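Local atomic coordinates of endo-beta-1,2-glucanase (Talaromyces funiculosus, PDB entry 6IMV), a protein that hydrolyses internal linkages of beta-1,2-glucans, as an endo-acting fungal glycoside hydrolase. Residues L280-Y285 with P292-K297; C15-Q20 with N35-W40; D121-T126 with K193-W198. All blocks are in the same frame, centred on the assembly; numbering follows the deposited sequence.

In the fold
From the N terminus, contact 2 comes first: after 14 intervening residues, helix 30-41 comes back against the loop at 15-20, and Cys15, within the contact, is disulfide-bonded to Cys504 near the C terminus. Contact 3 closes a much longer loop, bringing helix 112-133 beside helix 186-210 after 66 intervening residues. Contact 1 closes last and is the most local, a beta hairpin with six residues between its segments, whose side chains pack on helices 318-337 and 461-475. The three follow one another in series, with neither nesting nor crossing, and none touches another. Contacts 1 and 3 lie on opposite sides of the chain's centre, their own centres about 41 Å apart.

Contact 1 of 3, residues L280-Y285 with P292-K297; sequences LVSVDY and PITVQK. With NAG (2-acetamido-2-deoxy-beta-D-glucopyranose), chain H.
Asp284 and Thr294 form a non-hydrogen-bonded pair of the antiparallel hairpin made by strands 282-287 and 290-296, and their side chains cross at a slant. Thr294 OG1 donates to Asp284 OD1 over 2.6 Å, reaching the syn side of that oxygen from 34° out of the carboxylate plane. Threonine suits the site because its two branches do different work: OG1 stands anti to the carbonyl carbon (chi1 -55°) and meets the acid, while methyl CG2 lies 3.1 Å from Ser282 OG. The other carboxylate oxygen, OD2, forms a salt bridge with Lys480, whose backbone N also bonds to Thr294 OG1. Just before the strand begins, Leu280 and Gln296 cross at about a right angle, Leu280 CD1 lying 3.4 Å from Gln296 OE1, an oxygen that is hydrogen-bonded to Tyr472.

The opposite face is largely apolar. Methyl CG2 of Val283 packs 3.9 Å from CG2 of Val295, and lies 3.8 Å from Lys297 CB. Lys297 is fully extended, running beside Val281 in the same direction and slanting across Val283, so that its methylenes serve as hydrophobic surface while its amine reaches a glycan. There NZ bonds to O7 of the NAG acetamide, although the modelled separation is too short to be trusted in detail. Tyr285 turns its ring away from the partner strand, and its OH bonds to Asn334 of helix 318-337.

Beneath the side chains, Val283 and Val295 exchange two nearly straight backbone bonds, the one from Val295 N to Val283 O measuring 2.8 Å. At the hairpin's open end, away from its turn, a water links Val281 N to Lys297 O. With a hydroxyl donor on one oxygen and an ammonium group on the other, the Asp284 carboxylate is likely to stay ionised, tying both strands to the chain around Lys480.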
loop_
_atom_site.group_PDB
_atom_site.type_symbol
_atom_site.label_atom_id
_atom_site.label_comp_id
_atom_site.label_asym_id
_atom_site.label_seq_id
_atom_site.Cartn_x
_atom_site.Cartn_y
_atom_site.Cartn_z
ATOM N N LEU A 280 2.383 5.354 20.047
ATOM C CA LEU A 280 1.429 6.363 19.570
ATOM C C LEU A 280 1.750 7.697 20.251
ATOM O O LEU A 280 1.479 7.861 21.433
ATOM C CB LEU A 280 0.001 5.901 19.882
ATOM C CG LEU A 280 -1.125 6.771 19.316
ATOM C CD1 LEU A 280 -1.066 6.806 17.797
ATOM C CD2 LEU A 280 -2.487 6.291 19.795
ATOM N N VAL A 281 2.335 8.629 19.490
ATOM C CA VAL A 281 2.993 9.804 20.051
ATOM C C VAL A 281 2.603 11.053 19.245
ATOM O O VAL A 281 2.582 11.046 18.009
ATOM C CB VAL A 281 4.525 9.611 20.089
ATOM C CG1 VAL A 281 5.258 10.855 20.594
ATOM C CG2 VAL A 281 4.921 8.403 20.923
ATOM N N SER A 282 2.328 12.136 19.973
ATOM C CA SER A 282 2.059 13.453 19.401
ATOM C C SER A 282 3.371 14.232 19.301
ATOM O O SER A 282 4.105 14.311 20.269
ATOM C CB SER A 282 1.068 14.197 20.245
ATOM O OG SER A 282 0.676 15.404 19.629
ATOM N N VAL A 283 3.658 14.795 18.127
ATOM C CA VAL A 283 4.775 15.712 17.967
ATOM C C VAL A 283 4.337 16.840 17.035
ATOM O O VAL A 283 3.411 16.682 16.231
ATOM C CB VAL A 283 6.048 15.028 17.428
ATOM C CG1 VAL A 283 6.621 14.050 18.429
ATOM C CG2 VAL A 283 5.821 14.349 16.080
ATOM N N ASP A 284 5.040 17.969 17.140
ATOM C CA ASP A 284 4.750 19.126 16.329
ATOM C C ASP A 284 5.836 19.266 15.256
ATOM O O ASP A 284 7.038 19.349 15.570
ATOM C CB ASP A 284 4.633 20.381 17.196
ATOM C CG ASP A 284 3.362 20.474 18.019
ATOM O OD1 ASP A 284 2.432 19.631 17.835
ATOM O OD2 ASP A 284 3.308 21.395 18.848
ATOM N N TYR A 285 5.405 19.284 13.993
ATOM C CA TYR A 285 6.260 19.697 12.891
ATOM C C TYR A 285 6.404 21.222 12.918
ATOM O O TYR A 285 5.411 21.940 12.963
ATOM C CB TYR A 285 5.679 19.303 11.533
ATOM C CG TYR A 285 6.537 19.757 10.380
ATOM C CD1 TYR A 285 7.543 18.954 9.869
ATOM C CD2 TYR A 285 6.386 21.023 9.838
ATOM C CE1 TYR A 285 8.347 19.382 8.824
ATOM C CE2 TYR A 285 7.200 21.476 8.814
ATOM C CZ TYR A 285 8.178 20.654 8.301
ATOM O OH TYR A 285 8.956 21.110 7.275
ATOM N N PRO A 292 3.677 25.648 14.135
ATOM C CA PRO A 292 3.658 24.211 14.400
ATOM C C PRO A 292 2.422 23.487 13.845
ATOM O O PRO A 292 1.342 24.057 13.826
ATOM C CB PRO A 292 3.687 24.143 15.933
ATOM C CG PRO A 292 3.025 25.431 16.370
ATOM C CD PRO A 292 3.469 26.452 15.349
ATOM N N ILE A 293 2.622 22.244 13.394
ATOM C CA ILE A 293 1.546 21.342 12.999
ATOM C C ILE A 293 1.679 20.047 13.813
ATOM O O ILE A 293 2.673 19.335 13.687
ATOM C CB ILE A 293 1.564 21.041 11.486
ATOM C CG1 ILE A 293 1.524 22.301 10.623
ATOM C CG2 ILE A 293 0.414 20.104 11.132
ATOM C CD1 ILE A 293 2.040 22.094 9.217
ATOM N N THR A 294 0.659 19.736 14.614
ATOM C CA THR A 294 0.635 18.516 15.413
ATOM C C THR A 294 0.319 17.321 14.512
ATOM O O THR A 294 -0.696 17.317 13.788
ATOM C CB THR A 294 -0.395 18.589 16.547
ATOM O OG1 THR A 294 -0.111 19.750 17.324
ATOM C CG2 THR A 294 -0.378 17.354 17.421
ATOM N N VAL A 295 1.191 16.310 14.577
ATOM C CA VAL A 295 1.038 15.096 13.807
ATOM C C VAL A 295 1.272 13.887 14.710
ATOM O O VAL A 295 1.873 13.987 15.785
ATOM C CB VAL A 295 2.006 15.068 12.608
ATOM C CG1 VAL A 295 1.743 16.222 11.663
ATOM C CG2 VAL A 295 3.465 15.052 13.050
ATOM N N GLN A 296 0.816 12.734 14.222
ATOM C CA GLN A 296 1.264 11.441 14.704
ATOM C C GLN A 296 2.727 11.237 14.299
ATOM O O GLN A 296 3.062 11.267 13.105
ATOM C CB GLN A 296 0.416 10.329 14.090
ATOM C CG GLN A 296 0.867 8.938 14.515
ATOM C CD GLN A 296 0.021 7.884 13.855
ATOM O OE1 GLN A 296 -0.970 7.432 14.420
ATOM N NE2 GLN A 296 0.400 7.511 12.647
ATOM N N LYS A 297 3.587 11.003 15.293
ATOM C CA LYS A 297 4.986 10.732 15.045
ATOM C C LYS A 297 5.109 9.471 14.180
ATOM O O LYS A 297 4.451 8.473 14.439
ATOM C CB LYS A 297 5.733 10.580 16.368
ATOM C CG LYS A 297 7.249 10.581 16.246
ATOM C CD LYS A 297 7.921 10.458 17.592
ATOM C CE LYS A 297 9.425 10.517 17.480
ATOM N NZ LYS A 297 10.053 10.439 18.817
HETATM C C1 NAG H . 11.509 5.248 18.957
HETATM C C2 NAG H . 11.909 6.189 20.090
HETATM C C3 NAG H . 12.308 5.338 21.287
HETATM C C4 NAG H . 11.105 4.497 21.704
HETATM C C5 NAG H . 10.810 3.520 20.556
HETATM C C6 NAG H . 9.637 2.587 20.838
HETATM C C7 NAG H . 12.900 8.335 19.398
HETATM C C8 NAG H . 14.150 9.025 18.975
HETATM N N2 NAG H . 13.016 7.047 19.709
HETATM O O3 NAG H . 12.697 6.195 22.347
HETATM O O4 NAG H . 11.342 3.864 22.968
HETATM O O5 NAG H . 10.506 4.308 19.396
HETATM O O6 NAG H . 8.522 3.340 21.342
HETATM O O7 NAG H . 11.842 8.925 19.427
HETATM O O HOH W 1 3.053 7.644 16.753
#

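Contact 2 of 3, residues C15-Q20 with N35-W40; sequences CRFAHQ and NDVLFW
Cys15 lies over one face of the Trp40 indole in a sulfur-aromatic contact that sets the disulfide-bonded N-terminal segment against helix 30-41. Its SG sits 4.2 Å from the centroid of the six-membered ring and only 13° off the ring normal; the same sulfur is disulfide-bonded to Cys504. The Cys15 CA approaches that face too, 3.5 Å from Trp40 CZ2, while Phe39 CD2 lies over the opposite face. A broad, flat side chain suits a place pressed from both sides, and Trp40 NE1 is hydrogen-bonded to the carbonyl of Pro13. An alanine here would probably leave the Cys15 sulfur without its aromatic partner, Pro13 O without its donor and a gap beside Phe17.

Phe17 makes the other close fit. Its CB is directed toward the helix and CG stands between the backbone N and the carbonyl carbon (chi1 67°); the ring lies with Asp36 CB over one face, 3.8 Å from the centroid. Asp36 OD2 is hydrogen-bonded to Tyr21 OH. By contrast, Phe17 and Trp40 overlap little: their planes are 22° apart but slid past each other, touching chiefly where Phe17 CD2 meets Trp40 CD1 at 3.6 Å. Looser still is the end of the loop, where exposed His19 and Gln20 make no contact with 35-40. At the buried end, Phe17 CZ lies 3.7 Å from Val37 CG2.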
loop_
_atom_site.group_PDB
_atom_site.type_symbol
_atom_site.label_atom_id
_atom_site.label_comp_id
_atom_site.label_asym_id
_atom_site.label_seq_id
_atom_site.Cartn_x
_atom_site.Cartn_y
_atom_site.Cartn_z
ATOM N N CYS A 15 0.957 9.284 -23.846
ATOM C CA CYS A 15 1.750 8.682 -22.799
ATOM C C CYS A 15 2.331 9.754 -21.866
ATOM O O CYS A 15 2.345 9.574 -20.648
ATOM C CB CYS A 15 2.884 7.846 -23.371
ATOM S SG CYS A 15 3.701 6.891 -22.072
ATOM N N ARG A 16 2.804 10.854 -22.450
ATOM C CA ARG A 16 3.499 11.903 -21.726
ATOM C C ARG A 16 2.519 13.036 -21.391
ATOM O O ARG A 16 2.828 14.193 -21.566
ATOM C CB ARG A 16 4.701 12.373 -22.561
ATOM C CG ARG A 16 5.820 13.012 -21.754
ATOM C CD ARG A 16 6.521 12.018 -20.842
ATOM N NE ARG A 16 7.694 12.591 -20.173
ATOM C CZ ARG A 16 7.766 12.924 -18.890
ATOM N NH1 ARG A 16 6.687 12.909 -18.118
ATOM N NH2 ARG A 16 8.938 13.261 -18.381
ATOM N N PHE A 17 1.348 12.685 -20.840
ATOM C CA PHE A 17 0.259 13.635 -20.607
ATOM C C PHE A 17 0.575 14.600 -19.456
ATOM O O PHE A 17 -0.008 15.690 -19.401
ATOM C CB PHE A 17 -1.064 12.909 -20.332
ATOM C CG PHE A 17 -1.096 12.136 -19.037
ATOM C CD1 PHE A 17 -1.410 12.771 -17.842
ATOM C CD2 PHE A 17 -0.797 10.785 -19.009
ATOM C CE1 PHE A 17 -1.418 12.064 -16.653
ATOM C CE2 PHE A 17 -0.828 10.080 -17.815
ATOM C CZ PHE A 17 -1.131 10.720 -16.645
ATOM N N ALA A 18 1.478 14.222 -18.543
ATOM C CA ALA A 18 1.702 15.018 -17.336
ATOM C C ALA A 18 2.078 16.461 -17.693
ATOM O O ALA A 18 1.575 17.387 -17.057
ATOM C CB ALA A 18 2.742 14.388 -16.453
ATOM N N HIS A 19 2.931 16.657 -18.712
ATOM C CA HIS A 19 3.363 18.021 -19.060
ATOM C C HIS A 19 2.457 18.661 -20.126
ATOM O O HIS A 19 2.707 19.809 -20.513
ATOM C CB HIS A 19 4.859 18.092 -19.410
ATOM C CG HIS A 19 5.312 17.324 -20.609
ATOM N ND1 HIS A 19 6.608 16.844 -20.701
ATOM C CD2 HIS A 19 4.689 16.972 -21.756
ATOM C CE1 HIS A 19 6.771 16.239 -21.862
ATOM N NE2 HIS A 19 5.602 16.299 -22.534
ATOM N N GLN A 20 1.398 17.958 -20.553
ATOM C CA GLN A 20 0.340 18.530 -21.400
ATOM C C GLN A 20 -0.620 19.405 -20.575
ATOM O O GLN A 20 -1.363 20.196 -21.164
ATOM C CB GLN A 20 -0.472 17.438 -22.104
ATOM C CG GLN A 20 0.276 16.714 -23.212
ATOM C CD GLN A 20 -0.578 15.656 -23.870
ATOM O OE1 GLN A 20 -1.412 15.017 -23.238
ATOM N NE2 GLN A 20 -0.376 15.448 -25.158
ATOM N N ASN A 35 -8.359 10.925 -14.758
ATOM C CA ASN A 35 -8.837 10.052 -15.825
ATOM C C ASN A 35 -7.670 9.630 -16.729
ATOM O O ASN A 35 -7.613 8.482 -17.197
ATOM C CB ASN A 35 -9.945 10.762 -16.607
ATOM C CG ASN A 35 -10.628 9.888 -17.624
ATOM O OD1 ASN A 35 -11.208 8.870 -17.265
ATOM N ND2 ASN A 35 -10.582 10.305 -18.875
ATOM N N ASP A 36 -6.742 10.559 -16.985
ATOM C CA ASP A 36 -5.551 10.262 -17.783
ATOM C C ASP A 36 -4.607 9.346 -16.991
ATOM O O ASP A 36 -4.072 8.382 -17.546
ATOM C CB ASP A 36 -4.859 11.545 -18.242
ATOM C CG ASP A 36 -5.628 12.250 -19.349
ATOM O OD1 ASP A 36 -6.572 11.640 -19.877
ATOM O OD2 ASP A 36 -5.285 13.396 -19.668
ATOM N N VAL A 37 -4.436 9.656 -15.700
ATOM C CA VAL A 37 -3.570 8.900 -14.803
ATOM C C VAL A 37 -3.988 7.422 -14.793
ATOM O O VAL A 37 -3.153 6.535 -14.990
ATOM C CB VAL A 37 -3.566 9.488 -13.382
ATOM C CG1 VAL A 37 -2.905 8.536 -12.389
ATOM C CG2 VAL A 37 -2.905 10.850 -13.348
ATOM N N LEU A 38 -5.281 7.172 -14.574
ATOM C CA LEU A 38 -5.796 5.817 -14.419
ATOM C C LEU A 38 -5.569 5.000 -15.694
ATOM O O LEU A 38 -5.262 3.809 -15.614
ATOM C CB LEU A 38 -7.283 5.882 -14.071
ATOM C CG LEU A 38 -7.605 6.333 -12.654
ATOM C CD1 LEU A 38 -9.080 6.688 -12.535
ATOM C CD2 LEU A 38 -7.214 5.262 -11.647
ATOM N N PHE A 39 -5.752 5.638 -16.857
ATOM C CA PHE A 39 -5.594 4.986 -18.169
ATOM C C PHE A 39 -4.185 4.394 -18.287
ATOM O O PHE A 39 -4.023 3.213 -18.596
ATOM C CB PHE A 39 -5.860 5.965 -19.317
ATOM C CG PHE A 39 -5.740 5.358 -20.690
ATOM C CD1 PHE A 39 -6.817 4.702 -21.264
ATOM C CD2 PHE A 39 -4.546 5.411 -21.400
ATOM C CE1 PHE A 39 -6.712 4.122 -22.522
ATOM C CE2 PHE A 39 -4.439 4.835 -22.657
ATOM C CZ PHE A 39 -5.523 4.192 -23.215
ATOM N N TRP A 40 -3.168 5.216 -18.013
ATOM C CA TRP A 40 -1.786 4.767 -18.183
ATOM C C TRP A 40 -1.343 3.852 -17.031
ATOM O O TRP A 40 -0.602 2.884 -17.274
ATOM C CB TRP A 40 -0.863 5.960 -18.417
ATOM C CG TRP A 40 -1.007 6.425 -19.830
ATOM C CD1 TRP A 40 -1.724 7.497 -20.265
ATOM C CD2 TRP A 40 -0.513 5.759 -21.007
ATOM N NE1 TRP A 40 -1.685 7.563 -21.632
ATOM C CE2 TRP A 40 -0.955 6.508 -22.115
ATOM C CE3 TRP A 40 0.261 4.608 -21.231
ATOM C CZ2 TRP A 40 -0.632 6.155 -23.424
ATOM C CZ3 TRP A 40 0.574 4.256 -22.526
ATOM C CH2 TRP A 40 0.137 5.027 -23.606
#

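Contact 3 of 3, residues D121-T126 with K193-W198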
loop_
_atom_site.group_PDB
_atom_site.type_symbol
_atom_site.label_atom_id
_atom_site.label_comp_id
_atom_site.label_asym_id
_atom_site.label_seq_id
_atom_site.Cartn_x
_atom_site.Cartn_y
_atom_site.Cartn_z
ATOM N N ASP A 121 -10.263 -15.808 -9.139
ATOM C CA ASP A 121 -10.550 -17.234 -9.143
ATOM C C ASP A 121 -9.244 -18.013 -9.319
ATOM O O ASP A 121 -8.924 -18.892 -8.532
ATOM C CB ASP A 121 -11.579 -17.578 -10.220
ATOM C CG ASP A 121 -12.039 -19.027 -10.149
ATOM O OD1 ASP A 121 -11.178 -19.894 -10.052
ATOM O OD2 ASP A 121 -13.253 -19.269 -10.160
ATOM N N THR A 122 -8.485 -17.663 -10.359
ATOM C CA THR A 122 -7.176 -18.274 -10.617
ATOM C C THR A 122 -6.272 -18.103 -9.391
ATOM O O THR A 122 -5.612 -19.051 -8.975
ATOM C CB THR A 122 -6.513 -17.675 -11.864
ATOM O OG1 THR A 122 -7.442 -17.779 -12.939
ATOM C CG2 THR A 122 -5.225 -18.364 -12.247
ATOM N N LYS A 123 -6.261 -16.889 -8.824
ATOM C CA LYS A 123 -5.396 -16.544 -7.680
ATOM C C LYS A 123 -5.711 -17.458 -6.496
ATOM O O LYS A 123 -4.786 -18.004 -5.899
ATOM C CB LYS A 123 -5.567 -15.076 -7.274
ATOM C CG LYS A 123 -4.789 -14.642 -6.036
ATOM C CD LYS A 123 -5.142 -13.247 -5.551
ATOM C CE LYS A 123 -4.741 -12.141 -6.508
ATOM N NZ LYS A 123 -3.293 -12.152 -6.807
ATOM N N LEU A 124 -7.004 -17.621 -6.172
ATOM C CA LEU A 124 -7.417 -18.430 -5.028
ATOM C C LEU A 124 -6.906 -19.868 -5.194
ATOM O O LEU A 124 -6.419 -20.464 -4.238
ATOM C CB LEU A 124 -8.943 -18.426 -4.886
ATOM C CG LEU A 124 -9.472 -19.232 -3.693
ATOM C CD1 LEU A 124 -8.798 -18.807 -2.387
ATOM C CD2 LEU A 124 -10.973 -19.099 -3.568
ATOM N N GLN A 125 -7.043 -20.415 -6.408
ATOM C CA GLN A 125 -6.561 -21.770 -6.709
ATOM C C GLN A 125 -5.076 -21.879 -6.305
ATOM O O GLN A 125 -4.681 -22.832 -5.644
ATOM C CB GLN A 125 -6.794 -22.122 -8.180
ATOM C CG GLN A 125 -8.265 -22.273 -8.535
ATOM C CD GLN A 125 -8.503 -22.606 -9.988
ATOM O OE1 GLN A 125 -7.881 -23.495 -10.556
ATOM N NE2 GLN A 125 -9.433 -21.896 -10.601
ATOM N N THR A 126 -4.276 -20.868 -6.673
ATOM C CA THR A 126 -2.844 -20.832 -6.390
ATOM C C THR A 126 -2.583 -20.748 -4.878
ATOM O O THR A 126 -1.701 -21.463 -4.358
ATOM C CB THR A 126 -2.171 -19.676 -7.132
ATOM O OG1 THR A 126 -2.511 -19.803 -8.520
ATOM C CG2 THR A 126 -0.671 -19.663 -6.938
ATOM N N LYS A 193 -17.537 -16.549 -1.605
ATOM C CA LYS A 193 -17.691 -17.518 -0.512
ATOM C C LYS A 193 -16.451 -18.414 -0.417
ATOM O O LYS A 193 -16.062 -18.803 0.675
ATOM C CB LYS A 193 -18.981 -18.327 -0.683
ATOM C CG LYS A 193 -20.235 -17.569 -0.267
ATOM C CD LYS A 193 -21.517 -18.242 -0.703
ATOM C CE LYS A 193 -22.748 -17.506 -0.216
ATOM N NZ LYS A 193 -23.967 -18.342 -0.330
ATOM N N LYS A 194 -15.822 -18.715 -1.557
ATOM C CA LYS A 194 -14.563 -19.471 -1.567
ATOM C C LYS A 194 -13.446 -18.631 -0.928
ATOM O O LYS A 194 -12.645 -19.150 -0.167
ATOM C CB LYS A 194 -14.204 -19.886 -2.994
ATOM C CG LYS A 194 -15.196 -20.824 -3.670
ATOM C CD LYS A 194 -14.885 -21.020 -5.135
ATOM C CE LYS A 194 -15.972 -21.762 -5.872
ATOM N NZ LYS A 194 -15.538 -22.071 -7.252
ATOM N N TRP A 195 -13.424 -17.324 -1.228
ATOM C CA TRP A 195 -12.477 -16.401 -0.608
ATOM C C TRP A 195 -12.765 -16.269 0.891
ATOM O O TRP A 195 -11.817 -16.169 1.686
ATOM C CB TRP A 195 -12.441 -15.041 -1.317
ATOM C CG TRP A 195 -11.472 -15.028 -2.461
ATOM C CD1 TRP A 195 -11.772 -15.126 -3.787
ATOM C CD2 TRP A 195 -10.035 -15.003 -2.380
ATOM N NE1 TRP A 195 -10.629 -15.142 -4.537
ATOM C CE2 TRP A 195 -9.545 -15.062 -3.705
ATOM C CE3 TRP A 195 -9.115 -14.939 -1.328
ATOM C CZ2 TRP A 195 -8.180 -15.047 -4.000
ATOM C CZ3 TRP A 195 -7.765 -14.918 -1.622
ATOM C CH2 TRP A 195 -7.306 -14.970 -2.940
ATOM N N GLN A 196 -14.048 -16.298 1.274
ATOM C CA GLN A 196 -14.445 -16.224 2.686
ATOM C C GLN A 196 -13.848 -17.430 3.438
ATOM O O GLN A 196 -13.319 -17.284 4.543
ATOM C CB GLN A 196 -15.973 -16.120 2.819
ATOM C CG GLN A 196 -16.478 -16.041 4.262
ATOM C CD GLN A 196 -16.413 -14.660 4.877
ATOM O OE1 GLN A 196 -16.904 -13.673 4.319
ATOM N NE2 GLN A 196 -15.831 -14.576 6.069
ATOM N N THR A 197 -13.902 -18.612 2.811
ATOM C CA THR A 197 -13.330 -19.843 3.380
ATOM C C THR A 197 -11.822 -19.673 3.610
ATOM O O THR A 197 -11.309 -20.047 4.674
ATOM C CB THR A 197 -13.646 -21.046 2.488
ATOM O OG1 THR A 197 -15.070 -21.121 2.469
ATOM C CG2 THR A 197 -13.065 -22.350 2.990
ATOM N N TRP A 198 -11.109 -19.145 2.604
ATOM C CA TRP A 198 -9.669 -18.912 2.731
ATOM C C TRP A 198 -9.417 -17.953 3.905
ATOM O O TRP A 198 -8.613 -18.223 4.783
ATOM C CB TRP A 198 -9.052 -18.386 1.418
ATOM C CG TRP A 198 -7.612 -18.008 1.585
ATOM C CD1 TRP A 198 -6.530 -18.833 1.489
ATOM C CD2 TRP A 198 -7.100 -16.718 1.966
ATOM N NE1 TRP A 198 -5.385 -18.150 1.798
ATOM C CE2 TRP A 198 -5.702 -16.850 2.080
ATOM C CE3 TRP A 198 -7.684 -15.469 2.230
ATOM C CZ2 TRP A 198 -4.882 -15.778 2.430
ATOM C CZ3 TRP A 198 -6.870 -14.411 2.572
ATOM C CH2 TRP A 198 -5.490 -14.571 2.679
#
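Helices 112-133 and 186-210 run in nearly the same direction here, their short segments 10.8 Å apart at an angle of 30°, with Leu124 CA and Trp195 CA nearest, 7.0 Å from each other. Leu124 fills the space between them. Its CB points toward the other helix, CG stands anti to the backbone N (chi1 -179°), and from it the two methyls diverge: CD1 stands over the centre of the Trp195 six-membered ring, 3.8 Å from the centroid, while CD2 presses on Lys194 CB at 3.4 Å, tighter than usual for two carbons. CD1 also meets Trp198 CB at 3.8 Å, and Leu124 CB lies 3.6 Å from Trp195 CZ2. A branched aliphatic residue suits a place that needs one methyl for a CH-pi contact and another for the Lys194 side chain beside it. Such side-by-side packing of long helices fits the (alpha/alpha)6 barrel of this glucanase family. Trp195 is fixed at its polar end by a bond from NE1 to Met120 O, and its rim is met by Lys123, whose CG lies at the edge in the ring plane. Beyond that aliphatic stretch, Lys123 NZ forms a salt bridge with Glu83 and hydrogen bonds with Gly56 O and Gln86. Nearby, Gln125 NE2 bonds to Asp121 OD1 at 2.7 Å, and Asp121 OD2 stays 4.6 Å from Lys194 NZ, not in contact but perhaps weakly attracted.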